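Local structure of endo-polygalacturonase (Pectobacterium carotovorum subsp. carotovorum, 1BHE) at residues V125-Q128 against D129-V132; I170-P173 against N174-V178; V132-W135 against E136-A139; T28-K31 against A32-N35; L270-N273 against G274-N277. The protein hydrolyses the alpha-1,4-linked galacturonic acid chains of plant cell-wall pectin at internal bonds, helping the bacterium to macerate and soft-rot plant tissue. All blocks are in the same frame, centred on the assembly; numbering follows the deposited sequence.

Contact 1: V125-Q128 against D129-V132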
loop_
_atom_site.group_PDB
_atom_site.type_symbol
_atom_site.label_atom_id
_atom_site.label_comp_id
_atom_site.label_asym_id
_atom_site.label_seq_id
_atom_site.Cartn_x
_atom_site.Cartn_y
_atom_site.Cartn_z
ATOM N N VAL A 125 7.398 -16.680 8.231
ATOM C CA VAL A 125 7.384 -18.096 8.578
ATOM C C VAL A 125 8.115 -18.947 7.552
ATOM O O VAL A 125 7.897 -18.811 6.345
ATOM C CB VAL A 125 5.927 -18.596 8.692
ATOM C CG1 VAL A 125 5.870 -20.068 9.083
ATOM C CG2 VAL A 125 5.171 -17.749 9.707
ATOM N N LYS A 126 8.991 -19.841 8.016
ATOM C CA LYS A 126 9.678 -20.737 7.087
ATOM C C LYS A 126 8.643 -21.448 6.218
ATOM O O LYS A 126 7.669 -21.995 6.733
ATOM C CB LYS A 126 10.534 -21.776 7.817
ATOM C CG LYS A 126 11.201 -22.777 6.878
ATOM C CD LYS A 126 11.905 -23.880 7.652
ATOM C CE LYS A 126 12.533 -24.888 6.704
ATOM N NZ LYS A 126 11.517 -25.483 5.783
ATOM N N LEU A 127 8.852 -21.431 4.910
ATOM C CA LEU A 127 7.929 -22.121 4.006
ATOM C C LEU A 127 8.075 -23.629 4.170
ATOM O O LEU A 127 9.148 -24.116 4.538
ATOM C CB LEU A 127 8.221 -21.688 2.567
ATOM C CG LEU A 127 8.154 -20.176 2.309
ATOM C CD1 LEU A 127 8.648 -19.838 0.911
ATOM C CD2 LEU A 127 6.731 -19.676 2.523
ATOM N N GLN A 128 7.025 -24.389 3.881
ATOM C CA GLN A 128 7.052 -25.845 3.953
ATOM C C GLN A 128 7.924 -26.421 2.832
ATOM O O GLN A 128 8.542 -27.473 2.863
ATOM C CB GLN A 128 5.643 -26.417 3.782
ATOM C CG GLN A 128 4.623 -25.950 4.808
ATOM C CD GLN A 128 3.200 -26.332 4.446
ATOM O OE1 GLN A 128 2.916 -26.794 3.338
ATOM N NE2 GLN A 128 2.276 -26.146 5.380
ATOM N N ASP A 129 7.923 -25.693 1.746
ATOM C CA ASP A 129 8.499 -25.831 0.458
ATOM C C ASP A 129 9.930 -25.389 0.235
ATOM O O ASP A 129 10.534 -25.711 -0.798
ATOM C CB ASP A 129 7.630 -24.849 -0.410
ATOM C CG ASP A 129 7.052 -25.605 -1.587
ATOM O OD1 ASP A 129 7.317 -26.831 -1.656
ATOM O OD2 ASP A 129 6.375 -24.975 -2.414
ATOM N N LYS A 130 10.433 -24.478 1.065
ATOM C CA LYS A 130 11.772 -23.923 0.883
ATOM C C LYS A 130 12.508 -23.887 2.219
ATOM O O LYS A 130 11.906 -24.087 3.268
ATOM C CB LYS A 130 11.727 -22.510 0.303
ATOM C CG LYS A 130 10.955 -22.262 -0.970
ATOM C CD LYS A 130 11.627 -22.886 -2.184
ATOM C CE LYS A 130 10.821 -22.640 -3.448
ATOM N NZ LYS A 130 11.326 -23.432 -4.604
ATOM N N LYS A 131 13.804 -23.576 2.190
ATOM C CA LYS A 131 14.591 -23.481 3.417
ATOM C C LYS A 131 14.320 -22.186 4.174
ATOM O O LYS A 131 14.653 -22.056 5.353
ATOM C CB LYS A 131 16.090 -23.553 3.081
ATOM C CG LYS A 131 16.640 -24.969 3.014
ATOM C CD LYS A 131 18.163 -24.963 3.085
ATOM C CE LYS A 131 18.631 -24.765 4.520
ATOM N NZ LYS A 131 20.106 -24.936 4.649
ATOM N N VAL A 132 13.771 -21.189 3.483
ATOM C CA VAL A 132 13.587 -19.859 4.040
ATOM C C VAL A 132 12.133 -19.392 4.063
ATOM O O VAL A 132 11.244 -20.007 3.485
ATOM C CB VAL A 132 14.374 -18.828 3.198
ATOM C CG1 VAL A 132 15.874 -18.942 3.408
ATOM C CG2 VAL A 132 14.019 -18.972 1.724
#

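Contact 2: I170-P173 against N174-V178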
loop_
_atom_site.group_PDB
_atom_site.type_symbol
_atom_site.label_atom_id
_atom_site.label_comp_id
_atom_site.label_asym_id
_atom_site.label_seq_id
_atom_site.Cartn_x
_atom_site.Cartn_y
_atom_site.Cartn_z
ATOM N N ILE A 170 -1.720 -8.267 8.571
ATOM C CA ILE A 170 -0.422 -8.459 9.172
ATOM C C ILE A 170 0.505 -9.390 8.398
ATOM O O ILE A 170 0.109 -10.301 7.682
ATOM C CB ILE A 170 -0.504 -9.008 10.619
ATOM C CG1 ILE A 170 -1.038 -10.442 10.641
ATOM C CG2 ILE A 170 -1.345 -8.105 11.516
ATOM C CD1 ILE A 170 -1.058 -11.053 12.034
ATOM N N ASN A 171 1.797 -9.154 8.606
ATOM C CA ASN A 171 2.872 -9.971 8.066
ATOM C C ASN A 171 2.728 -10.307 6.589
ATOM O O ASN A 171 2.832 -11.468 6.183
ATOM C CB ASN A 171 2.968 -11.260 8.905
ATOM C CG ASN A 171 3.104 -10.967 10.392
ATOM O OD1 ASN A 171 3.817 -10.038 10.768
ATOM N ND2 ASN A 171 2.418 -11.748 11.220
ATOM N N SER A 172 2.559 -9.288 5.747
ATOM C CA SER A 172 2.417 -9.527 4.310
ATOM C C SER A 172 3.748 -9.902 3.685
ATOM O O SER A 172 4.776 -9.257 3.903
ATOM C CB SER A 172 1.843 -8.268 3.641
ATOM O OG SER A 172 1.660 -8.495 2.262
ATOM N N PRO A 173 3.757 -10.948 2.865
ATOM C CA PRO A 173 4.951 -11.391 2.163
ATOM C C PRO A 173 5.458 -10.329 1.193
ATOM O O PRO A 173 6.663 -10.157 1.028
ATOM C CB PRO A 173 4.536 -12.663 1.437
ATOM C CG PRO A 173 3.276 -13.098 2.118
ATOM C CD PRO A 173 2.600 -11.804 2.519
ATOM N N ASN A 174 4.549 -9.609 0.554
ATOM C CA ASN A 174 4.876 -8.548 -0.400
ATOM C C ASN A 174 4.008 -7.335 -0.062
ATOM O O ASN A 174 3.734 -7.139 1.132
ATOM C CB ASN A 174 4.653 -9.076 -1.803
ATOM C CG ASN A 174 5.236 -8.336 -2.975
ATOM O OD1 ASN A 174 4.914 -7.179 -3.237
ATOM N ND2 ASN A 174 6.094 -9.015 -3.744
ATOM N N PHE A 175 3.625 -6.511 -1.027
ATOM C CA PHE A 175 2.767 -5.363 -0.707
ATOM C C PHE A 175 1.474 -5.852 -0.057
ATOM O O PHE A 175 0.993 -6.925 -0.412
ATOM C CB PHE A 175 2.478 -4.555 -1.970
ATOM C CG PHE A 175 3.671 -3.937 -2.649
ATOM C CD1 PHE A 175 4.957 -4.045 -2.150
ATOM C CD2 PHE A 175 3.477 -3.213 -3.821
ATOM C CE1 PHE A 175 6.029 -3.466 -2.801
ATOM C CE2 PHE A 175 4.544 -2.622 -4.471
ATOM C CZ PHE A 175 5.824 -2.748 -3.965
ATOM N N HIS A 176 0.919 -5.078 0.873
ATOM C CA HIS A 176 -0.308 -5.476 1.551
ATOM C C HIS A 176 -1.539 -5.290 0.670
ATOM O O HIS A 176 -2.346 -6.208 0.512
ATOM C CB HIS A 176 -0.512 -4.686 2.852
ATOM C CG HIS A 176 0.484 -4.986 3.930
ATOM N ND1 HIS A 176 1.796 -4.581 3.870
ATOM C CD2 HIS A 176 0.339 -5.644 5.107
ATOM C CE1 HIS A 176 2.431 -4.982 4.966
ATOM N NE2 HIS A 176 1.575 -5.631 5.735
ATOM N N VAL A 177 -1.737 -4.064 0.182
ATOM C CA VAL A 177 -2.904 -3.726 -0.627
ATOM C C VAL A 177 -2.491 -2.943 -1.873
ATOM O O VAL A 177 -1.786 -1.932 -1.800
ATOM C CB VAL A 177 -3.941 -2.862 0.121
ATOM C CG1 VAL A 177 -5.187 -2.644 -0.741
ATOM C CG2 VAL A 177 -4.371 -3.434 1.462
ATOM N N VAL A 178 -2.945 -3.406 -3.034
ATOM C CA VAL A 178 -2.676 -2.763 -4.312
ATOM C C VAL A 178 -4.011 -2.544 -5.030
ATOM O O VAL A 178 -4.808 -3.472 -5.137
ATOM C CB VAL A 178 -1.750 -3.592 -5.226
ATOM C CG1 VAL A 178 -1.663 -2.979 -6.624
ATOM C CG2 VAL A 178 -0.348 -3.732 -4.638
#

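Contact 3: V132-W135 against E136-A139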
loop_
_atom_site.group_PDB
_atom_site.type_symbol
_atom_site.label_atom_id
_atom_site.label_comp_id
_atom_site.label_asym_id
_atom_site.label_seq_id
_atom_site.Cartn_x
_atom_site.Cartn_y
_atom_site.Cartn_z
ATOM N N VAL A 132 13.771 -21.189 3.483
ATOM C CA VAL A 132 13.587 -19.859 4.040
ATOM C C VAL A 132 12.133 -19.392 4.063
ATOM O O VAL A 132 11.244 -20.007 3.485
ATOM C CB VAL A 132 14.374 -18.828 3.198
ATOM C CG1 VAL A 132 15.874 -18.942 3.408
ATOM C CG2 VAL A 132 14.019 -18.972 1.724
ATOM N N SER A 133 11.932 -18.243 4.705
ATOM C CA SER A 133 10.634 -17.580 4.741
ATOM C C SER A 133 10.525 -16.638 3.545
ATOM O O SER A 133 11.524 -16.411 2.859
ATOM C CB SER A 133 10.507 -16.735 6.009
ATOM O OG SER A 133 11.401 -15.631 5.966
ATOM N N TRP A 134 9.349 -16.052 3.328
ATOM C CA TRP A 134 9.193 -15.101 2.230
ATOM C C TRP A 134 10.113 -13.892 2.409
ATOM O O TRP A 134 10.720 -13.424 1.442
ATOM C CB TRP A 134 7.764 -14.595 2.152
ATOM C CG TRP A 134 6.644 -15.530 1.871
ATOM C CD1 TRP A 134 5.604 -15.800 2.725
ATOM C CD2 TRP A 134 6.376 -16.275 0.684
ATOM N NE1 TRP A 134 4.725 -16.676 2.142
ATOM C CE2 TRP A 134 5.176 -16.982 0.886
ATOM C CE3 TRP A 134 7.047 -16.426 -0.534
ATOM C CZ2 TRP A 134 4.626 -17.828 -0.077
ATOM C CZ3 TRP A 134 6.497 -17.260 -1.491
ATOM C CH2 TRP A 134 5.300 -17.951 -1.259
ATOM N N TRP A 135 10.208 -13.352 3.627
ATOM C CA TRP A 135 11.052 -12.166 3.823
ATOM C C TRP A 135 12.532 -12.459 3.660
ATOM O O TRP A 135 13.286 -11.581 3.219
ATOM C CB TRP A 135 10.761 -11.499 5.160
ATOM C CG TRP A 135 9.370 -10.940 5.263
ATOM C CD1 TRP A 135 8.583 -10.442 4.261
ATOM C CD2 TRP A 135 8.627 -10.785 6.474
ATOM N NE1 TRP A 135 7.381 -10.021 4.778
ATOM C CE2 TRP A 135 7.379 -10.226 6.131
ATOM C CE3 TRP A 135 8.882 -11.110 7.815
ATOM C CZ2 TRP A 135 6.396 -9.965 7.086
ATOM C CZ3 TRP A 135 7.903 -10.853 8.757
ATOM C CH2 TRP A 135 6.671 -10.286 8.388
ATOM N N GLU A 136 12.976 -13.674 3.950
ATOM C CA GLU A 136 14.380 -14.049 3.785
ATOM C C GLU A 136 14.844 -14.020 2.339
ATOM O O GLU A 136 16.046 -13.913 2.081
ATOM C CB GLU A 136 14.626 -15.432 4.403
ATOM C CG GLU A 136 14.848 -15.331 5.902
ATOM C CD GLU A 136 14.843 -16.648 6.642
ATOM O OE1 GLU A 136 14.269 -17.642 6.159
ATOM O OE2 GLU A 136 15.422 -16.679 7.751
ATOM N N LEU A 137 13.941 -14.071 1.361
ATOM C CA LEU A 137 14.286 -13.970 -0.046
ATOM C C LEU A 137 14.739 -12.578 -0.474
ATOM O O LEU A 137 15.416 -12.448 -1.502
ATOM C CB LEU A 137 13.100 -14.407 -0.912
ATOM C CG LEU A 137 12.604 -15.846 -0.759
ATOM C CD1 LEU A 137 11.175 -15.977 -1.273
ATOM C CD2 LEU A 137 13.508 -16.828 -1.492
ATOM N N ALA A 138 14.397 -11.521 0.249
ATOM C CA ALA A 138 14.781 -10.159 -0.096
ATOM C C ALA A 138 16.284 -9.931 -0.007
ATOM O O ALA A 138 16.881 -9.378 -0.939
ATOM C CB ALA A 138 14.063 -9.155 0.793
ATOM N N ALA A 139 16.911 -10.367 1.087
ATOM C CA ALA A 139 18.359 -10.211 1.227
ATOM C C ALA A 139 19.029 -10.761 -0.028
ATOM O O ALA A 139 19.771 -10.063 -0.716
ATOM C CB ALA A 139 18.883 -10.915 2.464
HETATM O O HOH W 1 16.055 -10.789 3.840
#

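Contact 4: T28-K31 against A32-N35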
loop_
_atom_site.group_PDB
_atom_site.type_symbol
_atom_site.label_atom_id
_atom_site.label_comp_id
_atom_site.label_asym_id
_atom_site.label_seq_id
_atom_site.Cartn_x
_atom_site.Cartn_y
_atom_site.Cartn_z
ATOM N N THR A 28 -13.333 -24.533 0.241
ATOM C CA THR A 28 -14.551 -24.275 1.003
ATOM C C THR A 28 -14.908 -22.792 0.933
ATOM O O THR A 28 -16.061 -22.434 0.697
ATOM C CB THR A 28 -14.470 -24.754 2.460
ATOM O OG1 THR A 28 -13.490 -24.001 3.183
ATOM C CG2 THR A 28 -14.082 -26.221 2.517
ATOM N N ILE A 29 -13.916 -21.921 1.101
ATOM C CA ILE A 29 -14.163 -20.479 1.003
ATOM C C ILE A 29 -14.501 -20.070 -0.425
ATOM O O ILE A 29 -15.445 -19.304 -0.658
ATOM C CB ILE A 29 -12.958 -19.675 1.532
ATOM C CG1 ILE A 29 -12.719 -19.961 3.019
ATOM C CG2 ILE A 29 -13.192 -18.180 1.328
ATOM C CD1 ILE A 29 -11.427 -19.381 3.570
ATOM N N GLN A 30 -13.763 -20.561 -1.418
ATOM C CA GLN A 30 -14.009 -20.224 -2.813
ATOM C C GLN A 30 -15.415 -20.622 -3.253
ATOM O O GLN A 30 -16.115 -19.848 -3.903
ATOM C CB GLN A 30 -12.980 -20.839 -3.765
ATOM C CG GLN A 30 -13.004 -20.207 -5.159
ATOM C CD GLN A 30 -12.712 -18.719 -5.101
ATOM O OE1 GLN A 30 -11.588 -18.341 -4.758
ATOM N NE2 GLN A 30 -13.708 -17.894 -5.415
ATOM N N LYS A 31 -15.841 -21.829 -2.886
ATOM C CA LYS A 31 -17.186 -22.298 -3.210
ATOM C C LYS A 31 -18.246 -21.371 -2.639
ATOM O O LYS A 31 -19.194 -20.988 -3.333
ATOM C CB LYS A 31 -17.392 -23.727 -2.680
ATOM C CG LYS A 31 -18.772 -24.284 -3.008
ATOM C CD LYS A 31 -18.885 -25.756 -2.624
ATOM C CE LYS A 31 -20.252 -26.310 -3.017
ATOM N NZ LYS A 31 -20.445 -27.695 -2.488
ATOM N N ALA A 32 -18.087 -20.946 -1.390
ATOM C CA ALA A 32 -18.998 -20.015 -0.743
ATOM C C ALA A 32 -18.989 -18.666 -1.451
ATOM O O ALA A 32 -20.042 -18.058 -1.640
ATOM C CB ALA A 32 -18.628 -19.834 0.723
ATOM N N LEU A 33 -17.810 -18.176 -1.840
ATOM C CA LEU A 33 -17.709 -16.907 -2.552
ATOM C C LEU A 33 -18.392 -16.989 -3.912
ATOM O O LEU A 33 -19.048 -16.037 -4.346
ATOM C CB LEU A 33 -16.243 -16.512 -2.777
ATOM C CG LEU A 33 -15.473 -16.017 -1.553
ATOM C CD1 LEU A 33 -13.978 -15.992 -1.846
ATOM C CD2 LEU A 33 -15.971 -14.637 -1.137
ATOM N N ASN A 34 -18.293 -18.136 -4.586
ATOM C CA ASN A 34 -18.910 -18.333 -5.888
ATOM C C ASN A 34 -20.424 -18.482 -5.883
ATOM O O ASN A 34 -20.994 -18.602 -6.981
ATOM C CB ASN A 34 -18.295 -19.548 -6.602
ATOM C CG ASN A 34 -16.839 -19.338 -6.964
ATOM O OD1 ASN A 34 -16.318 -18.220 -6.919
ATOM N ND2 ASN A 34 -16.166 -20.428 -7.336
ATOM N N ASN A 35 -21.099 -18.519 -4.746
ATOM C CA ASN A 35 -22.552 -18.624 -4.715
ATOM C C ASN A 35 -23.136 -17.635 -3.711
ATOM O O ASN A 35 -24.146 -17.882 -3.058
ATOM C CB ASN A 35 -22.994 -20.058 -4.389
ATOM C CG ASN A 35 -24.470 -20.277 -4.682
ATOM O OD1 ASN A 35 -25.039 -19.613 -5.550
ATOM N ND2 ASN A 35 -25.100 -21.191 -3.951
#

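Contact 5: L270-N273 against G274-N277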
loop_
_atom_site.group_PDB
_atom_site.type_symbol
_atom_site.label_atom_id
_atom_site.label_comp_id
_atom_site.label_asym_id
_atom_site.label_seq_id
_atom_site.Cartn_x
_atom_site.Cartn_y
_atom_site.Cartn_z
ATOM N N LEU A 270 -2.344 13.832 9.692
ATOM C CA LEU A 270 -1.517 12.638 9.646
ATOM C C LEU A 270 -0.488 12.647 10.774
ATOM O O LEU A 270 0.358 13.543 10.838
ATOM C CB LEU A 270 -0.798 12.515 8.299
ATOM C CG LEU A 270 0.203 11.360 8.166
ATOM C CD1 LEU A 270 -0.463 10.015 8.402
ATOM C CD2 LEU A 270 0.881 11.394 6.802
ATOM N N LYS A 271 -0.596 11.660 11.658
ATOM C CA LYS A 271 0.362 11.558 12.763
ATOM C C LYS A 271 1.392 10.490 12.415
ATOM O O LYS A 271 1.038 9.379 12.016
ATOM C CB LYS A 271 -0.337 11.244 14.080
ATOM C CG LYS A 271 -0.780 12.476 14.856
ATOM C CD LYS A 271 -2.290 12.653 14.822
ATOM C CE LYS A 271 -2.851 12.838 16.227
ATOM N NZ LYS A 271 -3.944 11.863 16.507
ATOM N N MET A 272 2.673 10.847 12.498
ATOM C CA MET A 272 3.747 9.917 12.163
ATOM C C MET A 272 4.708 9.724 13.332
ATOM O O MET A 272 5.190 10.696 13.922
ATOM C CB MET A 272 4.503 10.399 10.928
ATOM C CG MET A 272 3.625 10.743 9.737
ATOM S SD MET A 272 4.513 11.221 8.260
ATOM C CE MET A 272 5.025 9.630 7.619
ATOM N N ASN A 273 4.981 8.467 13.675
ATOM C CA ASN A 273 5.908 8.173 14.761
ATOM C C ASN A 273 6.871 7.063 14.356
ATOM O O ASN A 273 6.457 5.918 14.179
ATOM C CB ASN A 273 5.177 7.784 16.046
ATOM C CG ASN A 273 6.104 7.705 17.245
ATOM O OD1 ASN A 273 7.293 7.412 17.125
ATOM N ND2 ASN A 273 5.563 7.973 18.435
ATOM N N GLY A 274 8.142 7.413 14.178
ATOM C CA GLY A 274 9.155 6.440 13.821
ATOM C C GLY A 274 9.329 6.124 12.352
ATOM O O GLY A 274 10.243 5.361 12.013
ATOM N N THR A 275 8.476 6.640 11.479
ATOM C CA THR A 275 8.613 6.442 10.038
ATOM C C THR A 275 9.968 6.982 9.607
ATOM O O THR A 275 10.317 8.082 10.063
ATOM C CB THR A 275 7.492 7.173 9.273
ATOM O OG1 THR A 275 6.332 7.289 10.112
ATOM C CG2 THR A 275 7.098 6.417 8.014
ATOM N N THR A 276 10.724 6.280 8.761
ATOM C CA THR A 276 12.042 6.814 8.408
ATOM C C THR A 276 11.951 8.040 7.513
ATOM O O THR A 276 12.792 8.936 7.630
ATOM C CB THR A 276 13.032 5.785 7.853
ATOM O OG1 THR A 276 13.119 5.856 6.431
ATOM C CG2 THR A 276 12.655 4.387 8.296
ATOM N N ASN A 277 10.960 8.105 6.637
ATOM C CA ASN A 277 10.716 9.272 5.797
ATOM C C ASN A 277 9.299 9.758 6.131
ATOM O O ASN A 277 8.451 8.936 6.495
ATOM C CB ASN A 277 10.826 8.994 4.308
ATOM C CG ASN A 277 12.084 8.291 3.867
ATOM O OD1 ASN A 277 13.199 8.779 4.087
ATOM N ND2 ASN A 277 11.927 7.132 3.237
#

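Contact 1: V125-Q128 against D129-V132
Lys126 folds its long side chain across the mouth of a tight loop and ends between two backbone carbonyls. From CB the chain sets out with CG anti to the backbone N (chi1 177°), and CG lies 3.8 Å from the O of Lys131. CD runs past that same oxygen, and CE moves on toward Lys130, 3.6 Å from its O. Only the last torsion bends the chain, turning NZ inward. There the ammonium donates to Lys130 O at 2.9 Å, tilted from that carbonyl's plane, and to Leu127 O at 3.0 Å, almost in line with its C=O bond. Those two oxygens are both acceptors, and the ammonium between them probably offsets their mutual repulsion. Leu127 to Lys130 form a type I beta-turn with Gln128 and Asp129 at its corners, part of a long excursion from the right-handed parallel beta-helix. Behind the turn, Leu127 N donates nearly straight to Val132 O (3.1 Å, 172°). Leu127 presses CD1 on Lys130 CG at 3.8 Å and also packs on Trp134, an apolar role suited to the loop's inner side. Outward, Gln128 OE1 takes a bond from Asn78 ND2 and Asp129 OD2 one from Lys80 N.

Contact 2: I170-P173 against N174-V178
Ser172 turns its side chain into the bend made by the residues that follow it, and both of its side-chain atoms have work there. Its OG, set anti to the backbone N (chi1 -178°), donates to Asn174 O at 2.7 Å, coming from well above the carbonyl plane. Phe175 O is also near, 3.2 Å from this OG. Ser172 CB, meanwhile, sits over the middle of the His176 imidazole, 3.3 Å from the ring centroid and only 10° off its normal: a CH-pi contact. So small a residue lets the ring come this close. Rotation of the imidazole is probably restrained, since NE2 is bonded to Thr194 OG1 and ND1 to Asp202 O; Thr194 OG1 also bonds Ser172 N, tying serine and histidine to one hydroxyl. Pro173 comes next, its ring restricting phi as the chain reverses. Beyond the bend Asn174 folds its amide back so that OD1 receives Phe175 N in plane, on a lone pair, at 2.6 Å, while ND2 reaches Thr150. The whole is a buried turn between strands 167-170 and 177-180 of a right-handed parallel beta-helix, and it brings the Phe175 side chain to about 6 Å from that of Asp223, the probable proton donor of this family 28 glycosidase.

Contact 3: V132-W135 against E136-A139
The indole of Trp134 is met obliquely by Leu137, whose CD1 lies 4.2 Å from CE3, while Leu127, earlier in the same loop, and Pro151 also touch it. The second indole, Trp135, turns away from the helix to pack on Pro195 and Ala198, and its NE1 is bonded to Ser172 O. The third flat group is the carboxylate of Glu136. Its OE1 is met on the anti side by Ser133 N, 24° out of the carboxylate plane, in a bond of 2.8 Å. An extended chain beyond CG lets Glu136 reach back over the first turn, where OE1 also lies 3.2 Å from Val132 CB. In the reverse direction, with OG between the backbone N and the carbonyl carbon (chi1 68°), the Ser133 hydroxyl accepts from Glu136 N at 3.2 Å. The reciprocal pair is a capping box, the classic N-terminal lock of an alpha-helix, here for the helix that runs to 144. Serine suits the cap because its short hydroxyl can accept an amide hydrogen of the first turn; glutamate suits the other corner because it is long enough to answer, and its negative charge should sit favourably at the positive end of the helix dipole. Ala138 N donates to Trp135 O at 3.2 Å, an i to i+3 bond; a water bridges the i, i+4 pair, donating to Trp135 O and accepting from Ala139 N. Val132 CG2 touches Leu137 CD2 at 3.9 Å, a small apolar contact beside the polar box.

Contact 4: T28-K31 against A32-N35
Gln30 and Asn34, one helical turn apart, are joined twice, once by backbone and once by side chain. The main-chain bonds come first: Leu33 N donates to Ile29 O and Asn34 N to Gln30 O, each at 2.9 Å, with Ala32 N to Thr28 O longer at 3.3 Å. They are the i to i+4 ladder of the alpha-helix. The side-chain bond runs from Gln30 NE2 to Asn34 OD1 at 3.0 Å. Its acceptor lies close to the plane of the glutamine amide, but NE2 sits above the plane of the asparagine carbonyl, and the two amides are turned 34° apart. A bend at chi2 (60°) brings the glutamine end round; its length lets it reach both the short Asn34, whose carbonyl stays close to the helix, and Ser58 N, bonded to OE1. Apolar contact is supplied by Ile29 and Leu33, which lie side by side pointing the same way, CG2 to CD1 at 3.9 Å. Both are buried, Ile29 on Phe52 and Leu57, Leu33 on Val42 and Pro60, whereas Lys31 extends outward. Such chemistry marks an amphipathic helix: branched aliphatics face strands 14-19, 41-45 and 51-58, and the Gln30 amide, gripped through both its polar atoms, links the helix to strand 51-58.

Contact 5: L270-N273 against G274-N277
Met272 and Thr275 cross at about a right angle where the chain leaves its strand. The methionine has CG beside its backbone N and anti to the carbonyl carbon (chi1 -51°), and a bend at chi3 (79°) swings the terminal methyl round toward the turn. CE then lies against the threonine side chain, 3.7 Å from Thr275 OG1 and 3.8 Å from Thr275 CG2, so that both branches are touched by one methyl. Met272 CB is also 3.7 Å from Thr275 OG1. CE lies 3.7 Å from Asn277 O as well, inside the bend. A long, flexible thioether suits this place because it can bend round to lie against both strand and turn without demanding a polar partner; it packs on Phe247 as well. Threonine offers a methyl to the same contact while its hydroxyl is bonded to Gly248 O, just after strand 245-247. The bend is a turn of the right-handed parallel beta-helix, carrying the chain from strand 258-273 to strand 277-282. Gly274 makes it possible: it adopts a left-handed conformation (phi 86°) that glycine, lacking a side chain, takes readily. Asn273, at the strand's end, directs its CB away from the turn. At the far end Asn277 bonds through ND2 to His251 O, the backbone of an inferred active-site residue, its side chain about 4 Å from that of the histidine.

Overall arrangement
Contacts 1 and 3 share Val132 and form one excursion from the beta-helix, their centres about 9 Å apart; Leu127 CD2 packs on Trp134 CE2 at 3.5 Å. Contact 2 joins them to the body of the solenoid: its centre is about 14 Å from that of contact 3, and Pro173 CB packs on Trp134 CD1 at 3.6 Å. Contacts 2, 3 and 5 all approach the probable catalytic region, with the side chains of Phe175 and Ala138 about 6 and 8 Å from that of Asp223, and Asn277 beside His251. Contact 4, on helix 26-33, lies about 40 Å from contact 5 between centres, on the opposite side of the chain's centre, far from the active site.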